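Local coordinates for protein probable tRNA pseudouridine synthase D (Methanosarcina mazei, PDB 1Z2Z) that probably isomerises uridine 13 of transfer RNA to pseudouridine, as a member of the TruD family of pseudouridine synthases, at residues K48-E53 / L118-K123; K94-D99 / K123-G128. All coordinates share one frame; numbering follows the deposited sequence.

How the interactions relate
Both interactions belong to one mixed beta sheet, in which strand 49-57 lies between strand 90-98 and strand 113-121. Interaction 1 is lateral and only partly buried: two antiparallel strands share main-chain hydrogen bonds, and about 601 Å² is covered. Interaction 2 is buried but small, about 174 Å², and runs across the sheet's face, where the loop after strand 113-121 reaches strand 90-98 through one side chain-to-main chain bond and a valine. Lys123 belongs to both, ending the segment of interaction 1 and starting the loop of interaction 2. Leu50 N to Ile97 O and Val52 O to Ile95 N, both 2.8 Å and probable hydrogen bonds, tie the two together.

Interaction 1: residues K48-E53 / L118-K123; sequences KYLIVE and LGRSRK
Main-chain hydrogen bonds carry most of this antiparallel pairing, whose strand axes approach to 4.6 Å at 154°. Ile51 N donates to Gly119 O at 2.7 Å, from above the carbonyl plane, and Ser121 N donates to Tyr49 O at 3.0 Å, in the plane of the Tyr49 carbonyl. Ile51 O is gripped twice: Gly119 N, at 3.1 Å, meets it on a lone pair, whereas Leu118 N, at 2.6 Å, comes in nearly along the C=O axis. Leu118 and Gly119 thus both face Ile51, a classic beta bulge; at the backbone angles of Gly119 a CB would press on the preceding carbonyl O.

The cationic contact is Arg120. CG lies anti to its own carbonyl carbon and the chain bends at chi3 (66°), folding the guanidinium back across Leu50, with the two side chains crossing at about a right angle. Tyr49 O sits 4.1 Å above one guanidinium face, over its centre. NE bonds to Gly47 O and NH2 to Thr100 O. An alanine here would have no guanidinium to bond Gly47 O and Thr100 O, and would probably loosen the hold on those loops and uncover part of Leu50.

Apolar contacts close the other end: Leu118 CD1 lies 3.9 Å from Glu53 CB and also meets Ile51 CG2. At the C-terminal end of 118-123, Ser121 OG accepts from Lys123 N at 2.8 Å, an ST turn.

The chemistry implies a strand pair set by peptide groups, in which the bulge shifts the register and one arginine links the pair to flanking loops.

Interaction 2: residues K94-D99 / K123-G128; sequences KISIFD and KSVELG
Val125 N is the best-held polar atom of the contact, gripped by one bond: it donates to Ser96 OG at 3.1 Å, with an N-H...O angle of 167°, so the bond is nearly straight. Ser96 OG stands between its own backbone N and carbonyl carbon (chi1 72°), the torsion that brings the hydroxyl to the peptide of the loop. At the other side of the same residue, Val125 O accepts from Ser80 OG, so serines of two neighbouring strands hold the main chain of Val125.

The valine side chain completes the contact. Its CB bond points toward strand 94-98, and CG2, anti to the Val125 carbonyl carbon, rests on Ser96 CB at 3.3 Å. The same methyl lies 3.9 Å from Ile95 C and 4.4 Å from Lys94 CG, while CG1 approaches Lys94 O at 4.2 Å. Lys94 offers its aliphatic part here, since its NZ forms a salt bridge with Glu43.

Within the loop, Ser124 OG donates to Glu126 OE2 at 2.6 Å, using the carboxylate's anti lone pair, which links the residues on both sides of Val125.

No regular strand forms across 123-128, and a single pair, Ser96 with Val125, comes into register. The arrangement is that of a connection between strands 113-121 and 130-142 crossing one face of the mixed beta sheet, consistent with the sheet-centred fold of pseudouridine synthases.

Interaction 1: residues K48-E53 / L118-K123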
# COMPACT_ATOMS: atom_id res chain seq x y z
N LYS A 48 -7.23 -31.09 11.69
CA LYS A 48 -8.65 -30.78 11.59
C LYS A 48 -8.92 -29.61 10.65
O LYS A 48 -10.00 -29.05 10.65
CB LYS A 48 -9.22 -30.47 12.98
CG LYS A 48 -8.69 -29.19 13.62
CD LYS A 48 -8.76 -29.23 15.15
CE LYS A 48 -8.11 -27.99 15.79
NZ LYS A 48 -8.96 -26.76 15.79
N TYR A 49 -7.93 -29.27 9.83
CA TYR A 49 -8.05 -28.17 8.88
C TYR A 49 -7.77 -28.68 7.46
O TYR A 49 -6.73 -29.29 7.18
CB TYR A 49 -7.07 -27.05 9.27
CG TYR A 49 -7.59 -26.13 10.37
CD1 TYR A 49 -8.66 -25.27 10.12
CD2 TYR A 49 -7.02 -26.12 11.65
CE1 TYR A 49 -9.16 -24.43 11.11
CE2 TYR A 49 -7.52 -25.27 12.66
CZ TYR A 49 -8.59 -24.44 12.38
OH TYR A 49 -9.15 -23.61 13.33
N LEU A 50 -8.72 -28.44 6.56
CA LEU A 50 -8.59 -28.88 5.18
C LEU A 50 -8.00 -27.72 4.39
O LEU A 50 -8.53 -26.61 4.44
CB LEU A 50 -9.97 -29.27 4.63
CG LEU A 50 -10.02 -30.12 3.36
CD1 LEU A 50 -9.55 -29.28 2.22
CD2 LEU A 50 -9.16 -31.36 3.49
N ILE A 51 -6.91 -27.96 3.69
CA ILE A 51 -6.27 -26.88 2.94
C ILE A 51 -6.51 -26.97 1.43
O ILE A 51 -6.10 -27.92 0.75
CB ILE A 51 -4.74 -26.83 3.16
CG1 ILE A 51 -4.38 -27.06 4.64
CG2 ILE A 51 -4.24 -25.49 2.68
CD1 ILE A 51 -5.10 -26.15 5.64
N VAL A 52 -7.14 -25.92 0.92
CA VAL A 52 -7.52 -25.84 -0.47
C VAL A 52 -6.97 -24.67 -1.25
O VAL A 52 -6.81 -23.57 -0.72
CB VAL A 52 -9.06 -25.77 -0.57
CG1 VAL A 52 -9.50 -26.04 -1.99
CG2 VAL A 52 -9.69 -26.76 0.39
N GLU A 53 -6.69 -24.91 -2.53
CA GLU A 53 -6.20 -23.86 -3.41
C GLU A 53 -7.45 -23.24 -4.02
O GLU A 53 -8.21 -23.92 -4.70
CB GLU A 53 -5.34 -24.44 -4.51
CG GLU A 53 -4.77 -23.40 -5.43
CD GLU A 53 -4.10 -24.02 -6.63
OE1 GLU A 53 -4.71 -23.98 -7.72
OE2 GLU A 53 -2.98 -24.56 -6.48
N LEU A 118 -5.23 -29.35 -1.20
CA LEU A 118 -3.78 -29.34 -1.14
C LEU A 118 -3.40 -30.34 -0.03
O LEU A 118 -2.43 -31.06 -0.15
CB LEU A 118 -3.23 -27.92 -0.85
CG LEU A 118 -3.44 -26.88 -1.97
CD1 LEU A 118 -3.05 -25.50 -1.48
CD2 LEU A 118 -2.65 -27.24 -3.21
N GLY A 119 -4.21 -30.41 1.02
CA GLY A 119 -3.89 -31.36 2.08
C GLY A 119 -4.56 -30.97 3.37
O GLY A 119 -5.60 -30.33 3.36
N ARG A 120 -3.96 -31.36 4.50
CA ARG A 120 -4.55 -31.00 5.79
C ARG A 120 -3.47 -30.49 6.74
O ARG A 120 -2.28 -30.61 6.48
CB ARG A 120 -5.28 -32.21 6.41
CG ARG A 120 -6.44 -32.78 5.55
CD ARG A 120 -7.25 -33.87 6.29
NE ARG A 120 -7.97 -33.31 7.43
CZ ARG A 120 -9.12 -32.66 7.34
NH1 ARG A 120 -9.69 -32.17 8.44
NH2 ARG A 120 -9.72 -32.51 6.17
N SER A 121 -3.90 -29.90 7.85
CA SER A 121 -2.97 -29.37 8.83
C SER A 121 -3.67 -29.04 10.14
O SER A 121 -4.85 -28.68 10.16
CB SER A 121 -2.28 -28.10 8.32
OG SER A 121 -1.75 -27.37 9.41
N ARG A 122 -2.93 -29.16 11.24
CA ARG A 122 -3.48 -28.87 12.55
C ARG A 122 -3.58 -27.36 12.70
O ARG A 122 -4.22 -26.87 13.62
CB ARG A 122 -2.57 -29.45 13.64
CG ARG A 122 -2.16 -30.90 13.41
CD ARG A 122 -1.21 -31.40 14.49
NE ARG A 122 -0.56 -32.66 14.13
CZ ARG A 122 -1.19 -33.81 13.90
NH1 ARG A 122 -2.52 -33.88 13.99
NH2 ARG A 122 -0.50 -34.89 13.56
N LYS A 123 -2.94 -26.64 11.78
CA LYS A 123 -2.95 -25.18 11.83
C LYS A 123 -3.73 -24.54 10.70
O LYS A 123 -3.66 -24.96 9.54
CB LYS A 123 -1.50 -24.65 11.84
CG LYS A 123 -0.71 -24.90 10.55
CD LYS A 123 0.80 -25.07 10.80
CE LYS A 123 1.52 -23.77 11.20
NZ LYS A 123 1.64 -22.76 10.09

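Interaction 2: residues K94-D99 / K123-G128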
# COMPACT_ATOMS: atom_id res chain seq x y z
N LYS A 94 -3.96 -19.93 -1.37
CA LYS A 94 -4.19 -21.05 -0.47
C LYS A 94 -5.14 -20.61 0.65
O LYS A 94 -5.08 -19.48 1.12
CB LYS A 94 -2.86 -21.54 0.09
CG LYS A 94 -2.98 -22.49 1.27
CD LYS A 94 -1.62 -23.03 1.71
CE LYS A 94 -1.00 -23.89 0.62
NZ LYS A 94 0.30 -24.54 1.00
N ILE A 95 -6.05 -21.49 1.05
CA ILE A 95 -6.98 -21.17 2.12
C ILE A 95 -7.14 -22.38 3.03
O ILE A 95 -6.66 -23.48 2.72
CB ILE A 95 -8.39 -20.77 1.60
CG1 ILE A 95 -9.05 -21.95 0.88
CG2 ILE A 95 -8.29 -19.56 0.68
CD1 ILE A 95 -10.58 -21.76 0.69
N SER A 96 -7.79 -22.18 4.16
CA SER A 96 -8.00 -23.31 5.05
C SER A 96 -9.47 -23.34 5.44
O SER A 96 -10.12 -22.30 5.55
CB SER A 96 -7.13 -23.21 6.30
OG SER A 96 -7.60 -22.19 7.16
N ILE A 97 -9.97 -24.55 5.62
CA ILE A 97 -11.37 -24.76 5.99
C ILE A 97 -11.42 -25.74 7.13
O ILE A 97 -10.93 -26.87 7.03
CB ILE A 97 -12.17 -25.35 4.82
CG1 ILE A 97 -11.98 -24.49 3.55
CG2 ILE A 97 -13.63 -25.43 5.21
CD1 ILE A 97 -12.70 -25.02 2.33
N PHE A 98 -12.04 -25.30 8.22
CA PHE A 98 -12.13 -26.12 9.41
C PHE A 98 -13.13 -27.26 9.33
O PHE A 98 -14.26 -27.10 8.86
CB PHE A 98 -12.46 -25.25 10.63
CG PHE A 98 -12.76 -26.03 11.89
CD1 PHE A 98 -14.00 -25.95 12.48
CD2 PHE A 98 -11.79 -26.82 12.48
CE1 PHE A 98 -14.28 -26.66 13.67
CE2 PHE A 98 -12.06 -27.53 13.67
CZ PHE A 98 -13.29 -27.45 14.25
N ASP A 99 -12.67 -28.41 9.78
CA ASP A 99 -13.52 -29.59 9.84
C ASP A 99 -14.28 -29.87 8.55
O ASP A 99 -15.52 -29.92 8.53
CB ASP A 99 -14.49 -29.41 11.00
CG ASP A 99 -15.36 -30.61 11.22
OD1 ASP A 99 -15.01 -31.68 10.67
OD2 ASP A 99 -16.38 -30.46 11.94
N LYS A 123 -2.94 -26.64 11.78
CA LYS A 123 -2.95 -25.18 11.83
C LYS A 123 -3.73 -24.54 10.70
O LYS A 123 -3.66 -24.96 9.54
CB LYS A 123 -1.50 -24.65 11.84
CG LYS A 123 -0.71 -24.90 10.55
CD LYS A 123 0.80 -25.07 10.80
CE LYS A 123 1.52 -23.77 11.20
NZ LYS A 123 1.64 -22.76 10.09
N SER A 124 -4.50 -23.53 11.06
CA SER A 124 -5.30 -22.80 10.10
C SER A 124 -4.37 -21.88 9.35
O SER A 124 -3.22 -21.68 9.77
CB SER A 124 -6.30 -21.93 10.83
OG SER A 124 -5.58 -20.99 11.60
N VAL A 125 -4.87 -21.31 8.26
CA VAL A 125 -4.11 -20.40 7.42
C VAL A 125 -4.32 -18.96 7.89
O VAL A 125 -5.36 -18.36 7.63
CB VAL A 125 -4.53 -20.58 5.95
CG1 VAL A 125 -3.85 -19.56 5.09
CG2 VAL A 125 -4.14 -21.97 5.48
N GLU A 126 -3.34 -18.39 8.58
CA GLU A 126 -3.49 -17.02 9.08
C GLU A 126 -2.95 -15.93 8.15
O GLU A 126 -2.12 -16.17 7.28
CB GLU A 126 -2.82 -16.93 10.46
CG GLU A 126 -3.39 -17.87 11.51
CD GLU A 126 -4.82 -17.52 11.91
OE1 GLU A 126 -5.11 -16.33 12.16
OE2 GLU A 126 -5.66 -18.44 11.99
N LEU A 127 -3.46 -14.71 8.31
CA LEU A 127 -2.98 -13.61 7.50
C LEU A 127 -1.47 -13.58 7.61
O LEU A 127 -0.94 -13.49 8.71
CB LEU A 127 -3.50 -12.29 8.01
CG LEU A 127 -4.99 -12.12 7.75
CD1 LEU A 127 -5.43 -10.88 8.45
CD2 LEU A 127 -5.26 -12.04 6.25
N GLY A 128 -0.77 -13.64 6.49
CA GLY A 128 0.67 -13.61 6.58
C GLY A 128 1.30 -14.91 6.16
O GLY A 128 2.48 -14.91 5.81